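Local coordinates for Blr3880 protein (Bradyrhizobium japonicum, PDB 2OOD) that probably catalyses the zinc-dependent hydrolytic deamination of guanine to xanthine and ammonia, and holds both guanine and zinc in this crystal, at residues 82-85 against 86-89; 97-101 against 102-106. All coordinates share one frame; numbering follows the deposited sequence.

Contact 1: residues 82-85 against 86-89; sequences LPQT and RVLG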
ATOM      1  N   LEU A  82      20.050   0.765  -6.094  1.00 34.80           N
ATOM      2  CA  LEU A  82      20.271   1.963  -6.903  1.00 34.94           C
ATOM      3  C   LEU A  82      19.918   1.820  -8.387  1.00 35.29           C
ATOM      4  O   LEU A  82      19.161   2.627  -8.931  1.00 35.59           O
ATOM      5  CB  LEU A  82      21.731   2.418  -6.775  1.00 35.48           C
ATOM      6  CG  LEU A  82      22.315   3.204  -7.955  1.00 36.28           C
ATOM      7  CD1 LEU A  82      21.600   4.531  -8.113  1.00 36.66           C
ATOM      8  CD2 LEU A  82      23.799   3.418  -7.730  1.00 36.36           C
ATOM      9  N   PRO A  83      20.463   0.794  -9.061  1.00 34.30           N
ATOM     10  CA  PRO A  83      20.181   0.598 -10.483  1.00 35.06           C
ATOM     11  C   PRO A  83      18.754   0.178 -10.830  1.00 35.93           C
ATOM     12  O   PRO A  83      18.442  -0.035 -11.998  1.00 36.71           O
ATOM     13  CB  PRO A  83      21.217  -0.441 -10.895  1.00 33.93           C
ATOM     14  CG  PRO A  83      21.330  -1.272  -9.672  1.00 34.46           C
ATOM     15  CD  PRO A  83      21.369  -0.255  -8.561  1.00 34.08           C
ATOM     16  N   GLN A  84      17.887   0.064  -9.831  1.00 36.46           N
ATOM     17  CA  GLN A  84      16.509  -0.325 -10.093  1.00 37.49           C
ATOM     18  C   GLN A  84      15.542   0.853  -9.968  1.00 39.13           C
ATOM     19  O   GLN A  84      14.320   0.695 -10.091  1.00 40.12           O
ATOM     20  CB  GLN A  84      16.107  -1.450  -9.150  1.00 36.21           C
ATOM     21  CG  GLN A  84      16.774  -2.763  -9.492  1.00 35.92           C
ATOM     22  CD  GLN A  84      16.523  -3.829  -8.454  1.00 35.71           C
ATOM     23  OE1 GLN A  84      15.440  -3.906  -7.888  1.00 35.80           O
ATOM     24  NE2 GLN A  84      17.519  -4.669  -8.206  1.00 35.70           N
ATOM     25  N   THR A  85      16.110   2.036  -9.746  1.00 37.53           N
ATOM     26  CA  THR A  85      15.361   3.279  -9.599  1.00 37.29           C
ATOM     27  C   THR A  85      14.306   3.518 -10.675  1.00 36.59           C
ATOM     28  O   THR A  85      13.252   4.086 -10.405  1.00 37.43           O
ATOM     29  CB  THR A  85      16.318   4.496  -9.618  1.00 36.99           C
ATOM     30  OG1 THR A  85      17.206   4.427  -8.497  1.00 36.45           O
ATOM     31  CG2 THR A  85      15.542   5.800  -9.576  1.00 35.51           C
ATOM     32  N   ARG A  86      14.590   3.078 -11.893  1.00 36.43           N
ATOM     33  CA  ARG A  86      13.685   3.306 -13.007  1.00 35.63           C
ATOM     34  C   ARG A  86      12.721   2.176 -13.325  1.00 36.44           C
ATOM     35  O   ARG A  86      11.812   2.355 -14.138  1.00 36.56           O
ATOM     36  CB  ARG A  86      14.509   3.632 -14.251  1.00 35.07           C
ATOM     37  CG  ARG A  86      13.724   4.212 -15.405  1.00 35.11           C
ATOM     38  CD  ARG A  86      14.654   4.581 -16.538  1.00 34.88           C
ATOM     39  NE  ARG A  86      13.964   5.349 -17.563  1.00 37.52           N
ATOM     40  CZ  ARG A  86      14.534   5.796 -18.678  1.00 38.91           C
ATOM     41  NH1 ARG A  86      15.815   5.544 -18.913  1.00 39.26           N
ATOM     42  NH2 ARG A  86      13.823   6.501 -19.553  1.00 38.64           N
ATOM     43  N   VAL A  87      12.896   1.025 -12.681  1.00 36.13           N
ATOM     44  CA  VAL A  87      12.041  -0.126 -12.962  1.00 36.03           C
ATOM     45  C   VAL A  87      11.302  -0.729 -11.757  1.00 37.43           C
ATOM     46  O   VAL A  87      11.161  -1.948 -11.665  1.00 38.19           O
ATOM     47  CB  VAL A  87      12.876  -1.237 -13.653  1.00 34.30           C
ATOM     48  CG1 VAL A  87      13.332  -0.764 -15.023  1.00 31.21           C
ATOM     49  CG2 VAL A  87      14.091  -1.587 -12.801  1.00 32.36           C
ATOM     50  N   LEU A  88      10.788   0.112 -10.865  1.00 38.38           N
ATOM     51  CA  LEU A  88      10.114  -0.383  -9.672  1.00 38.27           C
ATOM     52  C   LEU A  88       8.679  -0.907  -9.737  1.00 40.24           C
ATOM     53  O   LEU A  88       8.036  -1.062  -8.705  1.00 43.68           O
ATOM     54  CB  LEU A  88      10.196   0.661  -8.551  1.00 36.60           C
ATOM     55  CG  LEU A  88       9.984   2.161  -8.767  1.00 34.99           C
ATOM     56  CD1 LEU A  88       8.947   2.436  -9.807  1.00 33.51           C
ATOM     57  CD2 LEU A  88       9.570   2.768  -7.449  1.00 32.30           C
ATOM     58  N   GLY A  89       8.162  -1.210 -10.914  1.00 39.27           N
ATOM     59  CA  GLY A  89       6.800  -1.708 -10.957  1.00 37.25           C
ATOM     60  C   GLY A  89       6.645  -2.764 -12.020  1.00 38.08           C
ATOM     61  O   GLY A  89       5.616  -2.818 -12.683  1.00 37.70           O
TER
HETATM   62  O   HOH W   1      17.325   2.482 -13.151  1.00 38.92           O

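Contact 2: residues 97-101 against 102-106; sequences PWLQK and SIYPE. With GUN (guanine), chain C.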
ATOM      1  N   PRO A  97      12.149 -15.275 -11.966  1.00 42.78           N
ATOM      2  CA  PRO A  97      11.903 -14.867 -13.357  1.00 42.07           C
ATOM      3  C   PRO A  97      11.918 -13.350 -13.564  1.00 42.47           C
ATOM      4  O   PRO A  97      12.243 -12.856 -14.648  1.00 43.26           O
ATOM      5  CB  PRO A  97      10.550 -15.505 -13.673  1.00 41.40           C
ATOM      6  CG  PRO A  97       9.872 -15.544 -12.337  1.00 41.70           C
ATOM      7  CD  PRO A  97      10.984 -15.971 -11.397  1.00 41.23           C
ATOM      8  N   TRP A  98      11.575 -12.618 -12.511  1.00 42.58           N
ATOM      9  CA  TRP A  98      11.551 -11.158 -12.540  1.00 42.26           C
ATOM     10  C   TRP A  98      12.967 -10.573 -12.677  1.00 42.45           C
ATOM     11  O   TRP A  98      13.172  -9.627 -13.436  1.00 43.23           O
ATOM     12  CB  TRP A  98      10.862 -10.659 -11.264  1.00 40.85           C
ATOM     13  CG  TRP A  98      11.062  -9.219 -10.913  1.00 39.65           C
ATOM     14  CD1 TRP A  98      10.405  -8.145 -11.435  1.00 39.41           C
ATOM     15  CD2 TRP A  98      11.924  -8.707  -9.890  1.00 38.61           C
ATOM     16  NE1 TRP A  98      10.796  -6.993 -10.790  1.00 38.64           N
ATOM     17  CE2 TRP A  98      11.727  -7.314  -9.838  1.00 38.41           C
ATOM     18  CE3 TRP A  98      12.840  -9.294  -9.008  1.00 38.09           C
ATOM     19  CZ2 TRP A  98      12.418  -6.498  -8.936  1.00 38.56           C
ATOM     20  CZ3 TRP A  98      13.527  -8.485  -8.110  1.00 37.61           C
ATOM     21  CH2 TRP A  98      13.310  -7.101  -8.080  1.00 38.19           C
ATOM     22  N   LEU A  99      13.938 -11.131 -11.955  1.00 41.64           N
ATOM     23  CA  LEU A  99      15.317 -10.649 -12.049  1.00 41.85           C
ATOM     24  C   LEU A  99      15.768 -10.769 -13.497  1.00 42.83           C
ATOM     25  O   LEU A  99      16.316  -9.833 -14.073  1.00 43.41           O
ATOM     26  CB  LEU A  99      16.266 -11.479 -11.168  1.00 40.54           C
ATOM     27  CG  LEU A  99      16.262 -11.321  -9.642  1.00 39.50           C
ATOM     28  CD1 LEU A  99      17.155 -12.388  -9.019  1.00 38.41           C
ATOM     29  CD2 LEU A  99      16.748  -9.937  -9.254  1.00 38.29           C
ATOM     30  N   GLN A 100      15.527 -11.936 -14.079  1.00 43.89           N
ATOM     31  CA  GLN A 100      15.915 -12.211 -15.460  1.00 44.48           C
ATOM     32  C   GLN A 100      15.176 -11.308 -16.453  1.00 44.09           C
ATOM     33  O   GLN A 100      15.784 -10.687 -17.322  1.00 43.85           O
ATOM     34  CB  GLN A 100      15.625 -13.683 -15.788  1.00 44.81           C
ATOM     35  CG  GLN A 100      16.841 -14.520 -16.194  1.00 45.73           C
ATOM     36  CD  GLN A 100      17.929 -14.580 -15.129  1.00 46.22           C
ATOM     37  OE1 GLN A 100      17.671 -14.895 -13.963  1.00 46.43           O
ATOM     38  NE2 GLN A 100      19.159 -14.295 -15.536  1.00 47.35           N
ATOM     39  N   LYS A 101      13.859 -11.225 -16.306  1.00 44.98           N
ATOM     40  CA  LYS A 101      13.045 -10.430 -17.214  1.00 44.50           C
ATOM     41  C   LYS A 101      13.118  -8.907 -17.114  1.00 43.99           C
ATOM     42  O   LYS A 101      13.226  -8.228 -18.140  1.00 43.96           O
ATOM     43  CB  LYS A 101      11.571 -10.845 -17.106  1.00 45.61           C
ATOM     44  CG  LYS A 101      10.655  -9.986 -17.982  1.00 48.15           C
ATOM     45  CD  LYS A 101       9.168 -10.325 -17.818  1.00 50.23           C
ATOM     46  CE  LYS A 101       8.298  -9.410 -18.705  1.00 51.55           C
ATOM     47  NZ  LYS A 101       6.828  -9.719 -18.621  1.00 52.25           N
ATOM     48  N   SER A 102      13.073  -8.360 -15.901  1.00 42.20           N
ATOM     49  CA  SER A 102      13.048  -6.906 -15.752  1.00 41.28           C
ATOM     50  C   SER A 102      14.213  -6.166 -15.093  1.00 40.14           C
ATOM     51  O   SER A 102      14.410  -4.974 -15.338  1.00 40.04           O
ATOM     52  CB  SER A 102      11.771  -6.528 -15.010  1.00 41.33           C
ATOM     53  OG  SER A 102      10.680  -7.290 -15.486  1.00 42.65           O
ATOM     54  N   ILE A 103      14.985  -6.850 -14.266  1.00 38.85           N
ATOM     55  CA  ILE A 103      16.059  -6.180 -13.557  1.00 38.21           C
ATOM     56  C   ILE A 103      17.429  -6.130 -14.238  1.00 38.81           C
ATOM     57  O   ILE A 103      17.991  -5.058 -14.416  1.00 38.33           O
ATOM     58  CB  ILE A 103      16.171  -6.770 -12.116  1.00 37.17           C
ATOM     59  CG1 ILE A 103      15.197  -6.037 -11.186  1.00 37.36           C
ATOM     60  CG2 ILE A 103      17.581  -6.616 -11.575  1.00 37.22           C
ATOM     61  CD1 ILE A 103      13.844  -5.715 -11.796  1.00 37.83           C
ATOM     62  N   TYR A 104      17.962  -7.276 -14.631  1.00 40.05           N
ATOM     63  CA  TYR A 104      19.275  -7.305 -15.259  1.00 40.14           C
ATOM     64  C   TYR A 104      19.369  -6.453 -16.527  1.00 39.36           C
ATOM     65  O   TYR A 104      20.348  -5.729 -16.719  1.00 39.99           O
ATOM     66  CB  TYR A 104      19.688  -8.757 -15.526  1.00 40.49           C
ATOM     67  CG  TYR A 104      19.838  -9.577 -14.253  1.00 41.91           C
ATOM     68  CD1 TYR A 104      19.315 -10.864 -14.159  1.00 42.11           C
ATOM     69  CD2 TYR A 104      20.515  -9.067 -13.145  1.00 42.33           C
ATOM     70  CE1 TYR A 104      19.463 -11.623 -12.995  1.00 42.55           C
ATOM     71  CE2 TYR A 104      20.669  -9.816 -11.971  1.00 42.38           C
ATOM     72  CZ  TYR A 104      20.142 -11.096 -11.900  1.00 43.11           C
ATOM     73  OH  TYR A 104      20.298 -11.849 -10.739  1.00 43.36           O
ATOM     74  N   PRO A 105      18.365  -6.520 -17.413  1.00 39.50           N
ATOM     75  CA  PRO A 105      18.494  -5.685 -18.610  1.00 39.68           C
ATOM     76  C   PRO A 105      18.613  -4.185 -18.321  1.00 40.02           C
ATOM     77  O   PRO A 105      19.114  -3.435 -19.156  1.00 41.42           O
ATOM     78  CB  PRO A 105      17.251  -6.045 -19.436  1.00 39.68           C
ATOM     79  CG  PRO A 105      16.306  -6.648 -18.444  1.00 40.68           C
ATOM     80  CD  PRO A 105      17.209  -7.422 -17.519  1.00 39.80           C
ATOM     81  N   GLU A 106      18.175  -3.752 -17.139  1.00 39.46           N
ATOM     82  CA  GLU A 106      18.244  -2.337 -16.755  1.00 37.93           C
ATOM     83  C   GLU A 106      19.520  -2.015 -15.992  1.00 37.06           C
ATOM     84  O   GLU A 106      20.153  -0.994 -16.233  1.00 37.54           O
ATOM     85  CB  GLU A 106      17.033  -1.968 -15.892  1.00 38.48           C
ATOM     86  CG  GLU A 106      17.089  -0.602 -15.209  1.00 38.09           C
ATOM     87  CD  GLU A 106      16.957   0.570 -16.170  1.00 39.14           C
ATOM     88  OE1 GLU A 106      16.407   0.382 -17.281  1.00 39.06           O
ATOM     89  OE2 GLU A 106      17.392   1.688 -15.802  1.00 38.34           O
TER
HETATM   90  N9  GUN C 600      18.723 -10.773  -4.660  1.00 63.26           N
HETATM   91  C8  GUN C 600      18.549 -11.749  -5.584  1.00 63.96           C
HETATM   92  N7  GUN C 600      17.316 -11.772  -6.001  1.00 64.25           N
HETATM   93  C5  GUN C 600      16.609 -10.804  -5.378  1.00 63.49           C
HETATM   94  C6  GUN C 600      15.248 -10.359  -5.426  1.00 62.71           C
HETATM   95  O6  GUN C 600      14.419 -10.887  -6.176  1.00 62.78           O
HETATM   96  N1  GUN C 600      14.884  -9.291  -4.607  1.00 60.92           N
HETATM   97  C2  GUN C 600      15.807  -8.685  -3.769  1.00 59.16           C
HETATM   98  N2  GUN C 600      15.422  -7.617  -2.973  1.00 54.36           N
HETATM   99  N3  GUN C 600      17.063  -9.091  -3.718  1.00 60.63           N
HETATM  100  C4  GUN C 600      17.503 -10.138  -4.491  1.00 63.12           C

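Contact 1: residues 82-85 against 86-89
With chi1 of V87 at -66°, CG1 stands opposite the carbonyl carbon and CG2 takes the place between backbone N and carbonyl carbon, turned back over Q84. CG2 rests 3.6 Å from Q84 O and 3.8 Å from Q84 CA, and CB of Q84 is a little farther from the same methyl. A matching torsion in T85 (chi1 -63°) sets OG1 beside its own backbone N, and both groups reach back to one acceptor: OG1 of T85 donates to L82 O at 2.7 Å, in the carbonyl plane on a lone pair, while T85 N bonds to L82 O at 3.2 Å. Two donors from T85 thus grip one carbonyl in the short 3-10 segment. The chain then reverses through a type I beta turn from Q84 to V87, closed by V87 N on Q84 O at 3.0 Å; the donor stands 57° above the carbonyl plane. A water ties the two pieces together on another path, donating to P83 O and accepting from R86 N at 3.1 Å. L88 adds a looser touch, its CG 4.1 Å from T85 O. The long polar chains lead elsewhere. Q84 NE2 bonds to E107, and the extended R86 crosses the dimer interface, with NE on W420 O and NH2 on S423 OG of the second subunit, its cation against the W420 ring. The turn lies just beyond strand 70-81, which carries zinc ligands H79 and H81, in the loop leading to helix 95-107 of the metal-dependent hydrolase barrel. L82 and T85 pack on helix 113-129, L82 is also backbone-bonded to F138 at the end of strand 132-138, and Q84 lies against W98 and I103 of helix 95-107.

Contact 2: residues 97-101 against 102-106
The CG1-CD1 arm of I103 lies across the indole of W98 and supplies the main bump of this one-turn contact. CG1 sits over the six-membered ring, 3.9 Å from its centroid and 22° off the normal, a CH-pi contact. CD1 is on the same face but displaced toward the rim, 3.3 Å from W98 CZ2. With CG anti to the backbone N (chi1 164°), the W98 ring swings toward the following turn and offers that face to I103, while its far edge meets the ligand: guanine O6 lies near the ring plane, 3.2 Å from W98 CZ3. L99 fills the hollow on the other flank of I103. Its CD2 touches I103 CG2, its CB lies 3.7 Å from Y104 CE1, and CD1 touches both Y104 OH and the purine, 3.1 Å from guanine N7. W98 and L99 thus form one wall of the guanine pocket in the amidohydrolase barrel, carried on helix 95-107, which follows the first metal-binding strand. The helix widens here into a pi-type turn: Y104 N bonds to L99 O at 3.1 Å, nearly straight at 175°, whereas I103 N makes only weak bonds to W98 O and L99 O. Two residues earlier S102 N reaches W98 O at 2.8 Å in the regular i to i+4 pattern. P105 has no N-H to give, and the helix kinks there; its ring nestles against the carbonyls it cannot bond, with CG 3.5 Å from K101 O and CD close to Q100 O. Outside, Q100 bends at chi2 so that its amide carbon comes to the in-plane edge of the Y104 ring near CE1, the amide and ring planes steeply inclined. Y104 also meets the F175 ring, and E106 makes a salt bridge to K109 and a hydrogen bond with Y115 OH.

In the fold
The two contacts follow one another along the chain, with centres about 11 Å apart, and both belong to the connection leaving strand 70-81. Contact 1 is the buried one, a short 3-10 segment running into a beta turn, held by backbone bonds, a threonine hydroxyl and a water, and its arginine reaches into the second subunit. Contact 2 is half buried: one side of its helix presents indole and leucine to guanine, the other carries Q100, K101 and P105 at the surface. Its chemistry is mostly apolar and aromatic. The two meet where Q84 packs on I103 beside the indole of W98, and where P83, R86 and V87 pack on E106.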